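Local coordinates for 3-oxoacyl-[acyl-carrier-protein] synthase 3 (Micrococcus luteus NCTC 2665, PDB 4EWP) that probably catalyses the condensation of acetyl-CoA with malonyl-ACP that initiates fatty acid synthesis, working as a homodimer of the thiolase-like superfamily, at residues R196-L209 and M231-V243. Sequence-based numbering, arbitrary orientation.
Sequences RWSTISMTHSQLEL and MLWPTLRQDGPSV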
ATOM      1  N   ARG A 196      -5.575   1.280 -18.694  1.00 24.31           N
ATOM      2  CA  ARG A 196      -5.462   2.721 -18.832  1.00 28.81           C
ATOM      3  C   ARG A 196      -4.502   3.279 -17.802  1.00 26.26           C
ATOM      4  O   ARG A 196      -4.644   4.423 -17.356  1.00 22.16           O
ATOM      5  CB  ARG A 196      -6.848   3.372 -18.751  1.00 32.39           C
ATOM      6  CG  ARG A 196      -7.791   2.851 -19.851  1.00 39.48           C
ATOM      7  CD  ARG A 196      -9.199   3.431 -19.779  1.00 48.01           C
ATOM      8  NE  ARG A 196      -9.174   4.880 -19.964  1.00 59.92           N
ATOM      9  CZ  ARG A 196     -10.140   5.586 -20.544  1.00 65.80           C
ATOM     10  NH1 ARG A 196     -11.220   4.975 -21.007  1.00 67.89           N
ATOM     11  NH2 ARG A 196     -10.020   6.904 -20.664  1.00 67.20           N
ATOM     12  N   TRP A 197      -3.509   2.459 -17.447  1.00 19.28           N
ATOM     13  CA  TRP A 197      -2.498   2.827 -16.442  1.00 21.27           C
ATOM     14  C   TRP A 197      -1.820   4.164 -16.757  1.00 22.59           C
ATOM     15  O   TRP A 197      -1.511   4.939 -15.854  1.00 20.42           O
ATOM     16  CB  TRP A 197      -1.456   1.703 -16.335  1.00 19.60           C
ATOM     17  CG  TRP A 197      -0.515   1.729 -15.146  1.00 20.33           C
ATOM     18  CD1 TRP A 197      -0.759   1.235 -13.888  1.00 16.23           C
ATOM     19  CD2 TRP A 197       0.853   2.186 -15.132  1.00 22.60           C
ATOM     20  NE1 TRP A 197       0.356   1.392 -13.088  1.00 17.06           N
ATOM     21  CE2 TRP A 197       1.357   1.968 -13.829  1.00 20.39           C
ATOM     22  CE3 TRP A 197       1.688   2.777 -16.084  1.00 24.76           C
ATOM     23  CZ2 TRP A 197       2.652   2.328 -13.460  1.00 19.71           C
ATOM     24  CZ3 TRP A 197       2.980   3.127 -15.714  1.00 25.65           C
ATOM     25  CH2 TRP A 197       3.446   2.902 -14.415  1.00 23.79           C
ATOM     26  N   SER A 198      -1.634   4.461 -18.039  1.00 22.96           N
ATOM     27  CA  SER A 198      -0.853   5.632 -18.405  1.00 29.49           C
ATOM     28  C   SER A 198      -1.662   6.928 -18.468  1.00 30.37           C
ATOM     29  O   SER A 198      -1.090   7.996 -18.703  1.00 30.75           O
ATOM     30  CB  SER A 198      -0.121   5.409 -19.734  1.00 34.58           C
ATOM     31  OG  SER A 198      -1.017   5.572 -20.825  1.00 41.38           O
ATOM     32  N   THR A 199      -2.973   6.844 -18.245  1.00 27.00           N
ATOM     33  CA  THR A 199      -3.841   8.027 -18.370  1.00 28.95           C
ATOM     34  C   THR A 199      -3.485   9.148 -17.388  1.00 28.65           C
ATOM     35  O   THR A 199      -3.446  10.321 -17.759  1.00 27.98           O
ATOM     36  CB  THR A 199      -5.341   7.654 -18.278  1.00 26.82           C
ATOM     37  OG1 THR A 199      -5.678   6.855 -19.419  1.00 25.73           O
ATOM     38  CG2 THR A 199      -6.221   8.909 -18.279  1.00 25.00           C
ATOM     39  N   ILE A 200      -3.222   8.770 -16.144  1.00 26.36           N
ATOM     40  CA  ILE A 200      -2.670   9.658 -15.134  1.00 25.89           C
ATOM     41  C   ILE A 200      -1.431   8.921 -14.629  1.00 28.78           C
ATOM     42  O   ILE A 200      -1.536   7.790 -14.167  1.00 29.24           O
ATOM     43  CB  ILE A 200      -3.649   9.824 -13.952  1.00 23.24           C
ATOM     44  CG1 ILE A 200      -5.017  10.301 -14.438  1.00 22.20           C
ATOM     45  CG2 ILE A 200      -3.104  10.776 -12.907  1.00 17.54           C
ATOM     46  CD1 ILE A 200      -6.076  10.263 -13.322  1.00 20.59           C
ATOM     47  N   SER A 201      -0.263   9.544 -14.727  1.00 27.21           N
ATOM     48  CA  SER A 201       0.977   8.840 -14.436  1.00 26.09           C
ATOM     49  C   SER A 201       2.119   9.820 -14.239  1.00 27.85           C
ATOM     50  O   SER A 201       1.939  11.018 -14.427  1.00 31.29           O
ATOM     51  CB  SER A 201       1.320   7.888 -15.581  1.00 25.24           C
ATOM     52  OG  SER A 201       1.577   8.600 -16.776  1.00 26.94           O
ATOM     53  N   MET A 202       3.288   9.309 -13.849  1.00 26.81           N
ATOM     54  CA  MET A 202       4.479  10.140 -13.698  1.00 24.47           C
ATOM     55  C   MET A 202       5.139  10.284 -15.062  1.00 24.28           C
ATOM     56  O   MET A 202       4.908   9.464 -15.939  1.00 28.97           O
ATOM     57  CB  MET A 202       5.459   9.507 -12.718  1.00 24.24           C
ATOM     58  CG  MET A 202       4.862   9.134 -11.367  1.00 26.77           C
ATOM     59  SD  MET A 202       4.293  10.591 -10.457  1.00 31.59           S
ATOM     60  CE  MET A 202       5.832  11.415 -10.095  1.00 22.14           C
ATOM     61  N   THR A 203       5.965  11.311 -15.235  1.00 25.22           N
ATOM     62  CA  THR A 203       6.654  11.558 -16.506  1.00 29.62           C
ATOM     63  C   THR A 203       7.589  10.422 -16.911  1.00 33.93           C
ATOM     64  O   THR A 203       7.784  10.159 -18.108  1.00 35.08           O
ATOM     65  CB  THR A 203       7.474  12.871 -16.474  1.00 27.45           C
ATOM     66  OG1 THR A 203       8.201  12.955 -15.245  1.00 26.48           O
ATOM     67  CG2 THR A 203       6.549  14.089 -16.594  1.00 26.57           C
ATOM     68  N   HIS A 204       8.196   9.778 -15.915  1.00 32.02           N
ATOM     69  CA  HIS A 204       9.051   8.617 -16.164  1.00 35.08           C
ATOM     70  C   HIS A 204       9.472   7.902 -14.889  1.00 30.44           C
ATOM     71  O   HIS A 204       9.374   8.440 -13.787  1.00 27.80           O
ATOM     72  CB  HIS A 204      10.296   9.003 -16.970  1.00 42.09           C
ATOM     73  CG  HIS A 204      10.947  10.265 -16.497  1.00 44.78           C
ATOM     74  ND1 HIS A 204      10.835  11.459 -17.181  1.00 46.07           N
ATOM     75  CD2 HIS A 204      11.699  10.522 -15.402  1.00 42.75           C
ATOM     76  CE1 HIS A 204      11.496  12.397 -16.525  1.00 46.66           C
ATOM     77  NE2 HIS A 204      12.027  11.856 -15.443  1.00 44.76           N
ATOM     78  N   SER A 205       9.942   6.676 -15.070  1.00 29.90           N
ATOM     79  CA  SER A 205      10.365   5.816 -13.979  1.00 27.56           C
ATOM     80  C   SER A 205      11.497   6.406 -13.130  1.00 27.71           C
ATOM     81  O   SER A 205      12.389   7.115 -13.638  1.00 25.69           O
ATOM     82  CB  SER A 205      10.803   4.469 -14.541  1.00 27.77           C
ATOM     83  OG  SER A 205      11.560   3.756 -13.589  1.00 27.87           O
ATOM     84  N   GLN A 206      11.460   6.094 -11.836  1.00 23.14           N
ATOM     85  CA  GLN A 206      12.506   6.508 -10.919  1.00 24.37           C
ATOM     86  C   GLN A 206      13.860   5.952 -11.362  1.00 29.87           C
ATOM     87  O   GLN A 206      14.896   6.575 -11.141  1.00 30.32           O
ATOM     88  CB  GLN A 206      12.180   6.065  -9.490  1.00 23.27           C
ATOM     89  CG  GLN A 206      10.875   6.636  -8.944  1.00 25.21           C
ATOM     90  CD  GLN A 206      10.517   6.047  -7.590  1.00 34.93           C
ATOM     91  OE1 GLN A 206      11.240   5.197  -7.064  1.00 36.81           O
ATOM     92  NE2 GLN A 206       9.403   6.501  -7.011  1.00 37.93           N
ATOM     93  N   LEU A 207      13.847   4.789 -12.008  1.00 31.63           N
ATOM     94  CA  LEU A 207      15.082   4.185 -12.507  1.00 30.64           C
ATOM     95  C   LEU A 207      15.828   5.052 -13.530  1.00 29.31           C
ATOM     96  O   LEU A 207      17.049   4.925 -13.693  1.00 30.39           O
ATOM     97  CB  LEU A 207      14.814   2.794 -13.089  1.00 22.97           C
ATOM     98  CG  LEU A 207      14.175   1.787 -12.135  1.00 26.37           C
ATOM     99  CD1 LEU A 207      14.048   0.432 -12.814  1.00 26.34           C
ATOM    100  CD2 LEU A 207      14.993   1.681 -10.847  1.00 28.12           C
ATOM    101  N   GLU A 208      15.111   5.905 -14.248  1.00 30.74           N
ATOM    102  CA  GLU A 208      15.794   6.772 -15.205  1.00 32.91           C
ATOM    103  C   GLU A 208      16.612   7.753 -14.396  1.00 32.30           C
ATOM    104  O   GLU A 208      17.754   8.061 -14.728  1.00 35.97           O
ATOM    105  CB  GLU A 208      14.805   7.508 -16.104  1.00 38.04           C
ATOM    106  CG  GLU A 208      14.049   6.605 -17.081  1.00 45.48           C
ATOM    107  CD  GLU A 208      13.421   7.392 -18.227  1.00 54.45           C
ATOM    108  OE1 GLU A 208      12.539   6.835 -18.924  1.00 56.09           O
ATOM    109  OE2 GLU A 208      13.823   8.567 -18.429  1.00 54.03           O
ATOM    110  N   LEU A 209      16.024   8.208 -13.300  1.00 33.59           N
ATOM    111  CA  LEU A 209      16.690   9.122 -12.392  1.00 34.55           C
ATOM    112  C   LEU A 209      17.894   8.417 -11.768  1.00 34.23           C
ATOM    113  O   LEU A 209      18.997   8.956 -11.780  1.00 35.56           O
ATOM    114  CB  LEU A 209      15.698   9.631 -11.335  1.00 30.49           C
ATOM    115  CG  LEU A 209      16.186  10.521 -10.187  1.00 31.96           C
ATOM    116  CD1 LEU A 209      16.823  11.795 -10.711  1.00 33.81           C
ATOM    117  CD2 LEU A 209      15.030  10.854  -9.224  1.00 29.26           C
ATOM    118  N   MET A 231      12.470  18.385 -16.383  1.00 44.27           N
ATOM    119  CA  MET A 231      12.849  17.869 -15.077  1.00 42.21           C
ATOM    120  C   MET A 231      13.227  16.399 -15.207  1.00 44.07           C
ATOM    121  O   MET A 231      12.606  15.660 -15.970  1.00 46.89           O
ATOM    122  CB  MET A 231      11.698  18.019 -14.078  1.00 43.23           C
ATOM    123  CG  MET A 231      11.216  19.454 -13.857  1.00 46.62           C
ATOM    124  SD  MET A 231       9.881  19.612 -12.633  1.00 42.14           S
ATOM    125  CE  MET A 231      10.688  18.973 -11.170  1.00 34.37           C
ATOM    126  N   LEU A 232      14.248  15.975 -14.471  1.00 41.76           N
ATOM    127  CA  LEU A 232      14.543  14.552 -14.346  1.00 38.83           C
ATOM    128  C   LEU A 232      13.764  13.949 -13.174  1.00 34.76           C
ATOM    129  O   LEU A 232      13.354  12.790 -13.221  1.00 33.39           O
ATOM    130  CB  LEU A 232      16.046  14.317 -14.171  1.00 44.48           C
ATOM    131  CG  LEU A 232      16.892  14.121 -15.442  1.00 48.33           C
ATOM    132  CD1 LEU A 232      16.161  14.585 -16.696  1.00 48.60           C
ATOM    133  CD2 LEU A 232      18.235  14.825 -15.314  1.00 50.99           C
ATOM    134  N   TRP A 233      13.562  14.733 -12.120  1.00 31.79           N
ATOM    135  CA  TRP A 233      12.696  14.310 -11.028  1.00 28.49           C
ATOM    136  C   TRP A 233      11.319  14.000 -11.619  1.00 30.54           C
ATOM    137  O   TRP A 233      10.720  14.845 -12.271  1.00 31.38           O
ATOM    138  CB  TRP A 233      12.598  15.410  -9.973  1.00 30.28           C
ATOM    139  CG  TRP A 233      11.623  15.117  -8.862  1.00 33.44           C
ATOM    140  CD1 TRP A 233      10.427  15.744  -8.626  1.00 32.40           C
ATOM    141  CD2 TRP A 233      11.759  14.123  -7.836  1.00 35.57           C
ATOM    142  NE1 TRP A 233       9.820  15.205  -7.512  1.00 33.07           N
ATOM    143  CE2 TRP A 233      10.615  14.208  -7.012  1.00 35.60           C
ATOM    144  CE3 TRP A 233      12.741  13.177  -7.529  1.00 38.01           C
ATOM    145  CZ2 TRP A 233      10.429  13.382  -5.905  1.00 37.54           C
ATOM    146  CZ3 TRP A 233      12.550  12.355  -6.428  1.00 36.83           C
ATOM    147  CH2 TRP A 233      11.402  12.463  -5.632  1.00 36.92           C
ATOM    148  N   PRO A 234      10.826  12.770 -11.428  1.00 30.14           N
ATOM    149  CA  PRO A 234       9.537  12.414 -12.029  1.00 28.45           C
ATOM    150  C   PRO A 234       8.415  13.257 -11.443  1.00 31.78           C
ATOM    151  O   PRO A 234       8.385  13.503 -10.232  1.00 28.31           O
ATOM    152  CB  PRO A 234       9.340  10.949 -11.611  1.00 25.96           C
ATOM    153  CG  PRO A 234      10.693  10.454 -11.268  1.00 27.06           C
ATOM    154  CD  PRO A 234      11.430  11.642 -10.700  1.00 27.98           C
ATOM    155  N   THR A 235       7.498  13.695 -12.299  1.00 33.35           N
ATOM    156  CA  THR A 235       6.369  14.490 -11.850  1.00 31.06           C
ATOM    157  C   THR A 235       5.078  13.981 -12.464  1.00 26.62           C
ATOM    158  O   THR A 235       5.093  13.278 -13.464  1.00 28.14           O
ATOM    159  CB  THR A 235       6.541  15.969 -12.200  1.00 30.22           C
ATOM    160  OG1 THR A 235       6.755  16.104 -13.615  1.00 35.41           O
ATOM    161  CG2 THR A 235       7.719  16.546 -11.452  1.00 29.86           C
ATOM    162  N   LEU A 236       3.965  14.355 -11.847  1.00 25.57           N
ATOM    163  CA  LEU A 236       2.644  13.901 -12.242  1.00 26.70           C
ATOM    164  C   LEU A 236       2.189  14.551 -13.554  1.00 27.68           C
ATOM    165  O   LEU A 236       2.512  15.704 -13.850  1.00 28.17           O
ATOM    166  CB  LEU A 236       1.665  14.219 -11.112  1.00 28.66           C
ATOM    167  CG  LEU A 236       0.629  13.207 -10.636  1.00 32.72           C
ATOM    168  CD1 LEU A 236       1.175  11.809 -10.621  1.00 32.19           C
ATOM    169  CD2 LEU A 236       0.148  13.601  -9.241  1.00 35.15           C
ATOM    170  N   ARG A 237       1.441  13.796 -14.347  1.00 29.63           N
ATOM    171  CA  ARG A 237       0.937  14.288 -15.621  1.00 30.87           C
ATOM    172  C   ARG A 237      -0.389  13.586 -15.882  1.00 27.25           C
ATOM    173  O   ARG A 237      -0.661  12.531 -15.294  1.00 25.86           O
ATOM    174  CB  ARG A 237       1.978  14.026 -16.729  1.00 40.36           C
ATOM    175  CG  ARG A 237       1.465  13.351 -17.989  1.00 46.42           C
ATOM    176  CD  ARG A 237       1.370  11.836 -17.859  1.00 52.54           C
ATOM    177  NE  ARG A 237       0.104  11.327 -18.388  1.00 56.66           N
ATOM    178  CZ  ARG A 237      -0.231  11.334 -19.675  1.00 62.36           C
ATOM    179  NH1 ARG A 237       0.607  11.821 -20.583  1.00 67.00           N
ATOM    180  NH2 ARG A 237      -1.403  10.850 -20.055  1.00 62.64           N
ATOM    181  N   GLN A 238      -1.233  14.170 -16.727  1.00 25.97           N
ATOM    182  CA  GLN A 238      -2.462  13.485 -17.099  1.00 24.04           C
ATOM    183  C   GLN A 238      -2.955  13.857 -18.490  1.00 26.19           C
ATOM    184  O   GLN A 238      -2.712  14.958 -18.988  1.00 25.16           O
ATOM    185  CB  GLN A 238      -3.568  13.768 -16.084  1.00 20.85           C
ATOM    186  CG  GLN A 238      -4.177  15.161 -16.220  1.00 25.50           C
ATOM    187  CD  GLN A 238      -5.378  15.370 -15.326  1.00 26.71           C
ATOM    188  OE1 GLN A 238      -5.906  14.427 -14.743  1.00 23.06           O
ATOM    189  NE2 GLN A 238      -5.815  16.617 -15.209  1.00 31.66           N
ATOM    190  N   ASP A 239      -3.671  12.923 -19.104  1.00 28.63           N
ATOM    191  CA  ASP A 239      -4.478  13.218 -20.275  1.00 28.52           C
ATOM    192  C   ASP A 239      -5.806  13.818 -19.775  1.00 30.70           C
ATOM    193  O   ASP A 239      -6.745  13.089 -19.450  1.00 29.21           O
ATOM    194  CB  ASP A 239      -4.730  11.926 -21.043  1.00 31.39           C
ATOM    195  CG  ASP A 239      -5.662  12.123 -22.214  1.00 39.39           C
ATOM    196  OD1 ASP A 239      -6.221  13.222 -22.326  1.00 41.54           O
ATOM    197  OD2 ASP A 239      -5.845  11.183 -23.014  1.00 43.45           O
ATOM    198  N   GLY A 240      -5.868  15.145 -19.693  1.00 33.67           N
ATOM    199  CA  GLY A 240      -7.010  15.847 -19.122  1.00 31.54           C
ATOM    200  C   GLY A 240      -8.371  15.455 -19.676  1.00 31.88           C
ATOM    201  O   GLY A 240      -9.272  15.079 -18.923  1.00 32.41           O
ATOM    202  N   PRO A 241      -8.535  15.544 -21.000  1.00 32.41           N
ATOM    203  CA  PRO A 241      -9.805  15.180 -21.637  1.00 33.32           C
ATOM    204  C   PRO A 241     -10.248  13.739 -21.363  1.00 34.49           C
ATOM    205  O   PRO A 241     -11.437  13.517 -21.122  1.00 38.64           O
ATOM    206  CB  PRO A 241      -9.514  15.385 -23.130  1.00 32.04           C
ATOM    207  CG  PRO A 241      -8.498  16.462 -23.153  1.00 33.04           C
ATOM    208  CD  PRO A 241      -7.600  16.152 -21.960  1.00 33.24           C
ATOM    209  N   SER A 242      -9.331  12.779 -21.397  1.00 33.53           N
ATOM    210  CA  SER A 242      -9.702  11.403 -21.057  1.00 35.93           C
ATOM    211  C   SER A 242     -10.204  11.300 -19.623  1.00 33.44           C
ATOM    212  O   SER A 242     -11.222  10.652 -19.356  1.00 34.67           O
ATOM    213  CB  SER A 242      -8.546  10.427 -21.280  1.00 34.90           C
ATOM    214  OG  SER A 242      -8.236  10.358 -22.651  1.00 39.47           O
ATOM    215  N   VAL A 243      -9.503  11.947 -18.701  1.00 29.40           N
ATOM    216  CA  VAL A 243      -9.933  11.921 -17.306  1.00 30.37           C
ATOM    217  C   VAL A 243     -11.375  12.387 -17.162  1.00 31.62           C
ATOM    218  O   VAL A 243     -12.163  11.743 -16.470  1.00 29.37           O
ATOM    219  CB  VAL A 243      -9.029  12.761 -16.404  1.00 30.71           C
ATOM    220  CG1 VAL A 243      -9.655  12.912 -15.027  1.00 27.77           C
ATOM    221  CG2 VAL A 243      -7.659  12.114 -16.303  1.00 30.65           C
TER
HETATM  222  O   HOH W   1       9.377  15.146 -14.414  1.00 31.24           O
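Arg237 and Ser201 face each other as a hydrogen-bonded antiparallel pair: Ser201 N donates to Arg237 O at 3.1 Å, and Arg237 N returns a bond to Ser201 O. From there the arginine runs alongside Ser201 toward the turn that precedes strand 200-202. Its CB lies near Ser201 O, CD rests 3.4 Å from Ser201 OG, NE and CZ pass Ser198 O, and bends at chi2 (-83°) and chi3 (135°) carry NH2 to Thr199 O at 3.1 Å. That oxygen is in the guanidinium plane, yet NH2 approaches from above the carbonyl plane, leaving the C=O axis to Asp239 N, which binds at 2.9 Å. With an alanine here, Thr199 O would probably keep Asp239 N alone of its two donors, and CD's packing on Ser201 OG would be lost. On the other face, Met202 curls its SD to 3.4 Å from Leu236 CD1. His204 NE2 donates in its ring plane to Leu232 O at 2.8 Å. Trp233 N bonds Glu214 of the second subunit. The pairing is a two-stranded antiparallel ribbon whose strands, 200-202 and 236-238, lead into helices 206-219 and 240-262, linking the dimer interface to the predicted active site, where the side chains of Ile200 and Cys123 lie about 6 Å apart.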